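Local coordinates for protein cytochrome P450 monooxygenase (Rhodococcus sp. ECU0066, PDB 6KBH) that probably acts as a self-sufficient cytochrome P450 monooxygenase, pairing a heme domain with FMN and [2Fe-2S] centres that supply its electrons within one chain, at residues R161-R166 and W181-T186; R302-E307 and D371-R376. All coordinates share one frame; numbering follows the deposited sequence.

How the contacts relate
Followed from the N terminus, the chain first returns on itself at contact 1, where helix 153-164 meets helix 183-192 through the segments 161-166 and 181-186. The short loop it closes holds strand 172-174 and helix 175-180. The chain then runs through helices 219-242 and 284-300 before contact 2 opens on helix 302-310. That contact closes a longer loop, with helix 315-325, four strands and helix 357-360, as the coil 371-376 returns to the helix. The two loops follow in series, neither enclosing nor crossing the other. Both belong to the P450 portion; the centres of contacts 1 and 2 are about 25 Å apart, and the nearest atoms of contacts 1 and 2 about 10 Å apart.

Contact 1 of 2, residues R161-R166 and W181-T186; sequences REYVDR and WEVPLT
Tyr163 reaches from helix 153-164 to Glu182 and Val183, and this contact is apolar. Tyr163 CD2 approaches Val183 CG2 at 3.4 Å, the two side chains running alongside one another but pointing opposite ways, and the methyl meets the ring obliquely. Val183 CG2 gets there by lying beside its backbone N, with CG1 anti to that N (chi1 -177°). At the far end of the ring, Tyr163 OH comes within 3.6 Å of Glu182 CB, the two side chains lying roughly perpendicular. The two helices correspond to D and E of the P450 fold, bundled with helices 284-300 and 396-413; Phe406 of helix 396-413 packs on Val183, and His284 NE2 of helix 284-300 is hydrogen-bonded to Trp181 O. The carboxylate of Glu182 is engaged outside the contact, in a salt bridge from OE1 to Arg203 of helix 199-204. Other polar bonds stay within each segment. Thr186 OG1 donates to Val183 O at 2.7 Å, one turn back. Arg166 NE donates to Glu162 O at 3.1 Å, and Tyr163 CE1 lies 4.2 Å above the centre of the Arg166 guanidinium.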
ATOM      1  N   ARG A 161      19.683  -3.028  12.977  1.00112.15           N
ATOM      2  CA  ARG A 161      20.105  -3.751  14.171  1.00114.76           C
ATOM      3  C   ARG A 161      21.481  -3.323  14.666  1.00117.77           C
ATOM      4  O   ARG A 161      21.692  -3.223  15.882  1.00112.58           O
ATOM      5  CB  ARG A 161      20.098  -5.257  13.925  1.00112.62           C
ATOM      6  CG  ARG A 161      21.032  -6.013  14.859  1.00120.23           C
ATOM      7  CD  ARG A 161      20.629  -7.460  14.916  1.00121.84           C
ATOM      8  NE  ARG A 161      19.171  -7.562  14.834  1.00124.34           N
ATOM      9  CZ  ARG A 161      18.519  -8.623  14.386  1.00126.15           C
ATOM     10  NH1 ARG A 161      19.196  -9.684  13.974  1.00126.55           N
ATOM     11  NH2 ARG A 161      17.190  -8.635  14.333  1.00123.68           N
ATOM     12  N   GLU A 162      22.416  -3.056  13.747  1.00116.15           N
ATOM     13  CA  GLU A 162      23.726  -2.537  14.134  1.00111.41           C
ATOM     14  C   GLU A 162      23.612  -1.378  15.114  1.00117.28           C
ATOM     15  O   GLU A 162      24.490  -1.191  15.964  1.00127.19           O
ATOM     16  CB  GLU A 162      24.502  -2.085  12.896  1.00104.12           C
ATOM     17  CG  GLU A 162      25.065  -3.203  12.045  1.00108.31           C
ATOM     18  CD  GLU A 162      26.027  -2.690  10.991  1.00113.60           C
ATOM     19  OE1 GLU A 162      26.233  -1.459  10.925  1.00112.70           O
ATOM     20  OE2 GLU A 162      26.575  -3.512  10.227  1.00113.65           O
ATOM     21  N   TYR A 163      22.539  -0.594  15.013  1.00112.18           N
ATOM     22  CA  TYR A 163      22.332   0.547  15.893  1.00113.73           C
ATOM     23  C   TYR A 163      21.619   0.163  17.187  1.00113.70           C
ATOM     24  O   TYR A 163      22.036   0.587  18.269  1.00126.84           O
ATOM     25  CB  TYR A 163      21.548   1.637  15.156  1.00109.77           C
ATOM     26  CG  TYR A 163      22.419   2.567  14.341  1.00103.54           C
ATOM     27  CD1 TYR A 163      23.148   3.578  14.952  1.00100.12           C
ATOM     28  CD2 TYR A 163      22.519   2.429  12.961  1.00 94.77           C
ATOM     29  CE1 TYR A 163      23.947   4.430  14.215  1.00 98.26           C
ATOM     30  CE2 TYR A 163      23.315   3.279  12.214  1.00 95.71           C
ATOM     31  CZ  TYR A 163      24.027   4.278  12.847  1.00101.62           C
ATOM     32  OH  TYR A 163      24.822   5.125  12.109  1.00100.70           O
ATOM     33  N   VAL A 164      20.553  -0.639  17.103  1.00112.50           N
ATOM     34  CA  VAL A 164      19.734  -0.890  18.287  1.00114.45           C
ATOM     35  C   VAL A 164      20.502  -1.690  19.335  1.00119.19           C
ATOM     36  O   VAL A 164      20.269  -1.530  20.539  1.00127.60           O
ATOM     37  CB  VAL A 164      18.412  -1.583  17.896  1.00114.17           C
ATOM     38  CG1 VAL A 164      18.690  -2.780  17.061  1.00116.90           C
ATOM     39  CG2 VAL A 164      17.611  -1.988  19.125  1.00110.90           C
ATOM     40  N   ASP A 165      21.445  -2.535  18.916  1.00122.63           N
ATOM     41  CA  ASP A 165      22.171  -3.346  19.884  1.00125.32           C
ATOM     42  C   ASP A 165      23.257  -2.574  20.627  1.00125.72           C
ATOM     43  O   ASP A 165      23.861  -3.124  21.552  1.00129.17           O
ATOM     44  CB  ASP A 165      22.777  -4.581  19.201  1.00119.19           C
ATOM     45  CG  ASP A 165      23.814  -4.230  18.147  1.00124.59           C
ATOM     46  OD1 ASP A 165      24.150  -3.038  17.990  1.00128.45           O
ATOM     47  OD2 ASP A 165      24.300  -5.160  17.471  1.00120.92           O
ATOM     48  N   ARG A 166      23.538  -1.329  20.238  1.00122.95           N
ATOM     49  CA  ARG A 166      24.480  -0.525  21.011  1.00120.50           C
ATOM     50  C   ARG A 166      23.848  -0.046  22.310  1.00121.35           C
ATOM     51  O   ARG A 166      24.516   0.011  23.350  1.00125.42           O
ATOM     52  CB  ARG A 166      24.961   0.665  20.182  1.00115.50           C
ATOM     53  CG  ARG A 166      25.445   0.289  18.801  1.00120.77           C
ATOM     54  CD  ARG A 166      26.099   1.466  18.108  1.00122.43           C
ATOM     55  NE  ARG A 166      26.358   1.176  16.702  1.00119.50           N
ATOM     56  CZ  ARG A 166      27.060   1.960  15.892  1.00119.65           C
ATOM     57  NH1 ARG A 166      27.580   3.093  16.348  1.00122.42           N
ATOM     58  NH2 ARG A 166      27.242   1.611  14.627  1.00117.42           N
ATOM     59  N   TRP A 181      17.666   9.142  13.701  1.00 88.29           N
ATOM     60  CA  TRP A 181      18.244  10.202  12.884  1.00 89.81           C
ATOM     61  C   TRP A 181      19.275   9.652  11.907  1.00 92.21           C
ATOM     62  O   TRP A 181      19.445  10.199  10.810  1.00 91.94           O
ATOM     63  CB  TRP A 181      18.877  11.268  13.774  1.00 88.79           C
ATOM     64  CG  TRP A 181      19.495  12.356  12.995  1.00 87.14           C
ATOM     65  CD1 TRP A 181      20.825  12.559  12.787  1.00 88.30           C
ATOM     66  CD2 TRP A 181      18.810  13.394  12.290  1.00 92.28           C
ATOM     67  NE1 TRP A 181      21.014  13.670  12.001  1.00 91.67           N
ATOM     68  CE2 TRP A 181      19.792  14.200  11.682  1.00 90.77           C
ATOM     69  CE3 TRP A 181      17.463  13.723  12.118  1.00 90.89           C
ATOM     70  CZ2 TRP A 181      19.469  15.315  10.915  1.00 86.14           C
ATOM     71  CZ3 TRP A 181      17.143  14.831  11.355  1.00 92.66           C
ATOM     72  CH2 TRP A 181      18.143  15.614  10.764  1.00 92.44           C
ATOM     73  N   GLU A 182      19.953   8.568  12.277  1.00 93.37           N
ATOM     74  CA  GLU A 182      21.094   8.070  11.520  1.00 93.29           C
ATOM     75  C   GLU A 182      20.698   7.069  10.441  1.00 95.59           C
ATOM     76  O   GLU A 182      21.111   7.212   9.285  1.00 96.79           O
ATOM     77  CB  GLU A 182      22.110   7.431  12.471  1.00 93.01           C
ATOM     78  CG  GLU A 182      22.709   8.379  13.499  1.00 93.48           C
ATOM     79  CD  GLU A 182      23.661   9.394  12.893  1.00 99.89           C
ATOM     80  OE1 GLU A 182      23.982   9.280  11.691  1.00103.87           O
ATOM     81  OE2 GLU A 182      24.100  10.301  13.629  1.00111.30           O
ATOM     82  N   VAL A 183      19.911   6.050  10.804  1.00 90.74           N
ATOM     83  CA  VAL A 183      19.696   4.911   9.906  1.00 87.53           C
ATOM     84  C   VAL A 183      19.165   5.342   8.532  1.00 91.28           C
ATOM     85  O   VAL A 183      19.700   4.875   7.520  1.00 99.54           O
ATOM     86  CB  VAL A 183      18.815   3.856  10.575  1.00 86.51           C
ATOM     87  CG1 VAL A 183      18.654   2.654   9.659  1.00 90.03           C
ATOM     88  CG2 VAL A 183      19.403   3.425  11.901  1.00 84.09           C
ATOM     89  N   PRO A 184      18.138   6.198   8.436  1.00 95.62           N
ATOM     90  CA  PRO A 184      17.669   6.582   7.091  1.00 92.58           C
ATOM     91  C   PRO A 184      18.729   7.242   6.233  1.00 86.68           C
ATOM     92  O   PRO A 184      18.655   7.164   5.001  1.00 91.20           O
ATOM     93  CB  PRO A 184      16.499   7.533   7.388  1.00 86.43           C
ATOM     94  CG  PRO A 184      16.013   7.106   8.719  1.00 83.83           C
ATOM     95  CD  PRO A 184      17.247   6.729   9.481  1.00 87.81           C
ATOM     96  N   LEU A 185      19.720   7.886   6.847  1.00 91.11           N
ATOM     97  CA  LEU A 185      20.789   8.498   6.071  1.00 90.81           C
ATOM     98  C   LEU A 185      21.670   7.437   5.424  1.00 89.22           C
ATOM     99  O   LEU A 185      22.032   7.550   4.247  1.00 91.19           O
ATOM    100  CB  LEU A 185      21.613   9.424   6.966  1.00 84.27           C
ATOM    101  CG  LEU A 185      22.793  10.151   6.325  1.00 84.61           C
ATOM    102  CD1 LEU A 185      22.335  10.985   5.138  1.00 81.04           C
ATOM    103  CD2 LEU A 185      23.497  11.020   7.355  1.00 89.69           C
ATOM    104  N   THR A 186      22.020   6.389   6.179  1.00 89.40           N
ATOM    105  CA  THR A 186      22.916   5.362   5.655  1.00 96.46           C
ATOM    106  C   THR A 186      22.258   4.565   4.533  1.00 97.15           C
ATOM    107  O   THR A 186      22.874   4.335   3.486  1.00 95.95           O
ATOM    108  CB  THR A 186      23.378   4.423   6.775  1.00 99.24           C
ATOM    109  OG1 THR A 186      22.242   3.907   7.480  1.00102.60           O
ATOM    110  CG2 THR A 186      24.308   5.148   7.749  1.00 89.84           C
TER

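Contact 2 of 2, residues R302-E307 and D371-R376; sequences RDVWEE and DDFDIR
Arg376 offers an edge of its guanidinium to Glu307, with OE2 lying in the guanidinium plane, while Val304 CG1 comes obliquely to the ring of Phe373. Within 302-307, on helix 302-310, Trp305 NE1 sits over one face of the Arg302 guanidinium, offset toward the rim, and Glu306 OE2 lies at its edge, in a salt bridge whose hydrogen bond from Arg302 NE is weak. The helix corresponds to J of the cytochrome P450 fold, and 371-376 is a coil in the meander region that leads toward the heme-ligand loop; the contact joins that coil to the helix. Helix 315-325 also borders the coil: its Glu321, the glutamate of the ExxR motif, accepts a hydrogen bond from Asp374 N, while Ala318 touches Ile375.

Val304 is the apolar link, each methyl taking its own partner. Val304 CG1 reaches Phe373 CE2 at 3.5 Å; Val304 CG2 meets Ile375 CD1 at 3.4 Å and Ile375 CG2 at 3.7 Å. With CG1 between the backbone N and the carbonyl carbon (chi1 59°) and CG2 anti to the N, one methyl of Val304 is directed at Phe373 and the other at Ile375. Phe373 also packs on Leu297 and Leu298 of helix 284-300.

Toward the surface the link becomes ionic. Glu307 and Arg376 cross at about a right angle, their carboxylate and guanidinium planes 80° apart. Were Glu307 cut back to an alanine, the Arg376 guanidinium would probably be left without this charge partner and turn more freely. Both carboxylate oxygens gather at one nitrogen: Glu307 OE1 lies 3.1 Å from Arg376 NH1, and the same NH1 donates to Glu307 OE2 at 3.1 Å, nearly straight at 173° but from above the carboxylate plane.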
ATOM      1  N   ARG A 302      -0.656   2.950  24.272  1.00107.19           N
ATOM      2  CA  ARG A 302       0.170   1.758  24.415  1.00109.56           C
ATOM      3  C   ARG A 302      -0.596   0.461  24.170  1.00106.39           C
ATOM      4  O   ARG A 302       0.036  -0.574  23.926  1.00104.61           O
ATOM      5  CB  ARG A 302       0.835   1.707  25.792  1.00106.54           C
ATOM      6  CG  ARG A 302       2.126   0.901  25.752  1.00108.14           C
ATOM      7  CD  ARG A 302       2.608   0.453  27.112  1.00103.20           C
ATOM      8  NE  ARG A 302       3.547  -0.658  26.982  1.00115.17           N
ATOM      9  CZ  ARG A 302       4.866  -0.512  26.928  1.00116.87           C
ATOM     10  NH1 ARG A 302       5.391   0.700  26.979  1.00112.55           N
ATOM     11  NH2 ARG A 302       5.657  -1.570  26.810  1.00112.48           N
ATOM     12  N   ASP A 303      -1.929   0.482  24.227  1.00105.24           N
ATOM     13  CA  ASP A 303      -2.686  -0.724  23.902  1.00102.41           C
ATOM     14  C   ASP A 303      -2.450  -1.133  22.454  1.00107.65           C
ATOM     15  O   ASP A 303      -2.176  -2.304  22.162  1.00106.05           O
ATOM     16  CB  ASP A 303      -4.176  -0.507  24.166  1.00101.64           C
ATOM     17  CG  ASP A 303      -4.697   0.777  23.553  1.00113.46           C
ATOM     18  OD1 ASP A 303      -3.893   1.714  23.362  1.00111.05           O
ATOM     19  OD2 ASP A 303      -5.909   0.845  23.258  1.00112.70           O
ATOM     20  N   VAL A 304      -2.538  -0.173  21.531  1.00105.95           N
ATOM     21  CA  VAL A 304      -2.262  -0.474  20.132  1.00102.53           C
ATOM     22  C   VAL A 304      -0.779  -0.767  19.933  1.00 98.37           C
ATOM     23  O   VAL A 304      -0.403  -1.522  19.027  1.00116.71           O
ATOM     24  CB  VAL A 304      -2.761   0.675  19.234  1.00 97.24           C
ATOM     25  CG1 VAL A 304      -2.101   1.963  19.600  1.00104.75           C
ATOM     26  CG2 VAL A 304      -2.498   0.379  17.795  1.00 97.02           C
ATOM     27  N   TRP A 305       0.086  -0.197  20.774  1.00 95.61           N
ATOM     28  CA  TRP A 305       1.487  -0.603  20.770  1.00101.17           C
ATOM     29  C   TRP A 305       1.619  -2.092  21.061  1.00102.23           C
ATOM     30  O   TRP A 305       2.280  -2.829  20.319  1.00102.79           O
ATOM     31  CB  TRP A 305       2.275   0.215  21.793  1.00 98.38           C
ATOM     32  CG  TRP A 305       3.519  -0.467  22.282  1.00 94.29           C
ATOM     33  CD1 TRP A 305       3.651  -1.216  23.416  1.00 99.52           C
ATOM     34  CD2 TRP A 305       4.809  -0.449  21.661  1.00 88.13           C
ATOM     35  NE1 TRP A 305       4.942  -1.671  23.535  1.00 97.68           N
ATOM     36  CE2 TRP A 305       5.674  -1.212  22.472  1.00 91.77           C
ATOM     37  CE3 TRP A 305       5.318   0.137  20.498  1.00 86.13           C
ATOM     38  CZ2 TRP A 305       7.015  -1.404  22.157  1.00 93.99           C
ATOM     39  CZ3 TRP A 305       6.652  -0.055  20.188  1.00 83.31           C
ATOM     40  CH2 TRP A 305       7.484  -0.819  21.013  1.00 94.45           C
ATOM     41  N   GLU A 306       0.987  -2.553  22.144  1.00103.38           N
ATOM     42  CA  GLU A 306       1.084  -3.959  22.522  1.00106.62           C
ATOM     43  C   GLU A 306       0.430  -4.869  21.490  1.00104.61           C
ATOM     44  O   GLU A 306       0.810  -6.039  21.366  1.00 91.66           O
ATOM     45  CB  GLU A 306       0.447  -4.171  23.895  1.00103.17           C
ATOM     46  CG  GLU A 306       1.388  -3.942  25.064  1.00105.99           C
ATOM     47  CD  GLU A 306       0.644  -3.722  26.364  1.00113.73           C
ATOM     48  OE1 GLU A 306      -0.462  -4.287  26.513  1.00116.41           O
ATOM     49  OE2 GLU A 306       1.155  -2.982  27.231  1.00106.23           O
ATOM     50  N   GLU A 307      -0.558  -4.357  20.753  1.00100.75           N
ATOM     51  CA  GLU A 307      -1.156  -5.137  19.676  1.00100.48           C
ATOM     52  C   GLU A 307      -0.125  -5.464  18.605  1.00105.20           C
ATOM     53  O   GLU A 307      -0.021  -6.611  18.153  1.00102.59           O
ATOM     54  CB  GLU A 307      -2.340  -4.383  19.074  1.00 93.86           C
ATOM     55  CG  GLU A 307      -3.664  -4.686  19.745  1.00103.38           C
ATOM     56  CD  GLU A 307      -4.843  -4.127  18.976  1.00112.19           C
ATOM     57  OE1 GLU A 307      -4.633  -3.224  18.142  1.00119.04           O
ATOM     58  OE2 GLU A 307      -5.980  -4.592  19.204  1.00115.05           O
ATOM     59  N   ASP A 371      -9.190  11.975  14.002  1.00 72.49           N
ATOM     60  CA  ASP A 371      -8.170  12.206  15.002  1.00 89.30           C
ATOM     61  C   ASP A 371      -7.976  10.984  15.882  1.00 80.67           C
ATOM     62  O   ASP A 371      -7.113  10.990  16.765  1.00 87.23           O
ATOM     63  CB  ASP A 371      -8.547  13.454  15.796  1.00 79.34           C
ATOM     64  CG  ASP A 371      -8.799  14.644  14.881  1.00 75.52           C
ATOM     65  OD1 ASP A 371      -7.966  14.885  13.976  1.00 76.37           O
ATOM     66  OD2 ASP A 371      -9.836  15.320  15.036  1.00 75.60           O
ATOM     67  N   ASP A 372      -8.757   9.936  15.631  1.00 82.88           N
ATOM     68  CA  ASP A 372      -8.506   8.624  16.204  1.00 89.13           C
ATOM     69  C   ASP A 372      -7.352   7.950  15.472  1.00 88.14           C
ATOM     70  O   ASP A 372      -7.198   8.086  14.254  1.00 85.39           O
ATOM     71  CB  ASP A 372      -9.761   7.750  16.124  1.00 84.91           C
ATOM     72  CG  ASP A 372     -10.998   8.456  16.642  1.00100.10           C
ATOM     73  OD1 ASP A 372     -11.532   9.327  15.924  1.00108.09           O
ATOM     74  OD2 ASP A 372     -11.442   8.132  17.764  1.00107.22           O
ATOM     75  N   PHE A 373      -6.538   7.228  16.227  1.00 78.36           N
ATOM     76  CA  PHE A 373      -5.380   6.519  15.702  1.00 82.80           C
ATOM     77  C   PHE A 373      -5.797   5.058  15.545  1.00 89.65           C
ATOM     78  O   PHE A 373      -5.871   4.311  16.524  1.00 86.57           O
ATOM     79  CB  PHE A 373      -4.192   6.717  16.639  1.00 70.73           C
ATOM     80  CG  PHE A 373      -3.025   5.822  16.364  1.00 83.42           C
ATOM     81  CD1 PHE A 373      -2.514   5.686  15.084  1.00 84.12           C
ATOM     82  CD2 PHE A 373      -2.408   5.148  17.403  1.00 79.54           C
ATOM     83  CE1 PHE A 373      -1.427   4.872  14.845  1.00 85.28           C
ATOM     84  CE2 PHE A 373      -1.321   4.338  17.170  1.00 85.17           C
ATOM     85  CZ  PHE A 373      -0.830   4.198  15.890  1.00 87.17           C
ATOM     86  N   ASP A 374      -6.093   4.662  14.306  1.00 89.53           N
ATOM     87  CA  ASP A 374      -6.733   3.379  13.997  1.00 92.14           C
ATOM     88  C   ASP A 374      -5.899   2.655  12.944  1.00 89.37           C
ATOM     89  O   ASP A 374      -6.040   2.924  11.749  1.00 91.38           O
ATOM     90  CB  ASP A 374      -8.162   3.602  13.506  1.00 82.45           C
ATOM     91  CG  ASP A 374      -8.856   2.311  13.091  1.00 90.68           C
ATOM     92  OD1 ASP A 374      -8.311   1.210  13.327  1.00 91.14           O
ATOM     93  OD2 ASP A 374      -9.955   2.404  12.509  1.00 90.57           O
ATOM     94  N   ILE A 375      -5.047   1.722  13.370  1.00 82.97           N
ATOM     95  CA  ILE A 375      -4.075   1.184  12.417  1.00 85.65           C
ATOM     96  C   ILE A 375      -4.723   0.198  11.444  1.00 87.40           C
ATOM     97  O   ILE A 375      -4.233   0.020  10.325  1.00 89.32           O
ATOM     98  CB  ILE A 375      -2.871   0.577  13.158  1.00 87.41           C
ATOM     99  CG1 ILE A 375      -3.206  -0.773  13.771  1.00 87.42           C
ATOM    100  CG2 ILE A 375      -2.380   1.516  14.237  1.00 81.74           C
ATOM    101  CD1 ILE A 375      -2.206  -1.162  14.790  1.00 91.90           C
ATOM    102  N   ARG A 376      -5.822  -0.456  11.835  1.00 82.22           N
ATOM    103  CA  ARG A 376      -6.553  -1.288  10.882  1.00 89.98           C
ATOM    104  C   ARG A 376      -7.482  -0.488   9.982  1.00 85.07           C
ATOM    105  O   ARG A 376      -8.247  -1.094   9.225  1.00 98.54           O
ATOM    106  CB  ARG A 376      -7.341  -2.410  11.578  1.00 84.60           C
ATOM    107  CG  ARG A 376      -6.461  -3.436  12.272  1.00 90.27           C
ATOM    108  CD  ARG A 376      -7.158  -4.031  13.479  1.00100.92           C
ATOM    109  NE  ARG A 376      -6.425  -5.154  14.063  1.00110.94           N
ATOM    110  CZ  ARG A 376      -6.211  -5.290  15.367  1.00115.27           C
ATOM    111  NH1 ARG A 376      -6.686  -4.378  16.198  1.00114.49           N
ATOM    112  NH2 ARG A 376      -5.545  -6.335  15.845  1.00116.72           N
TER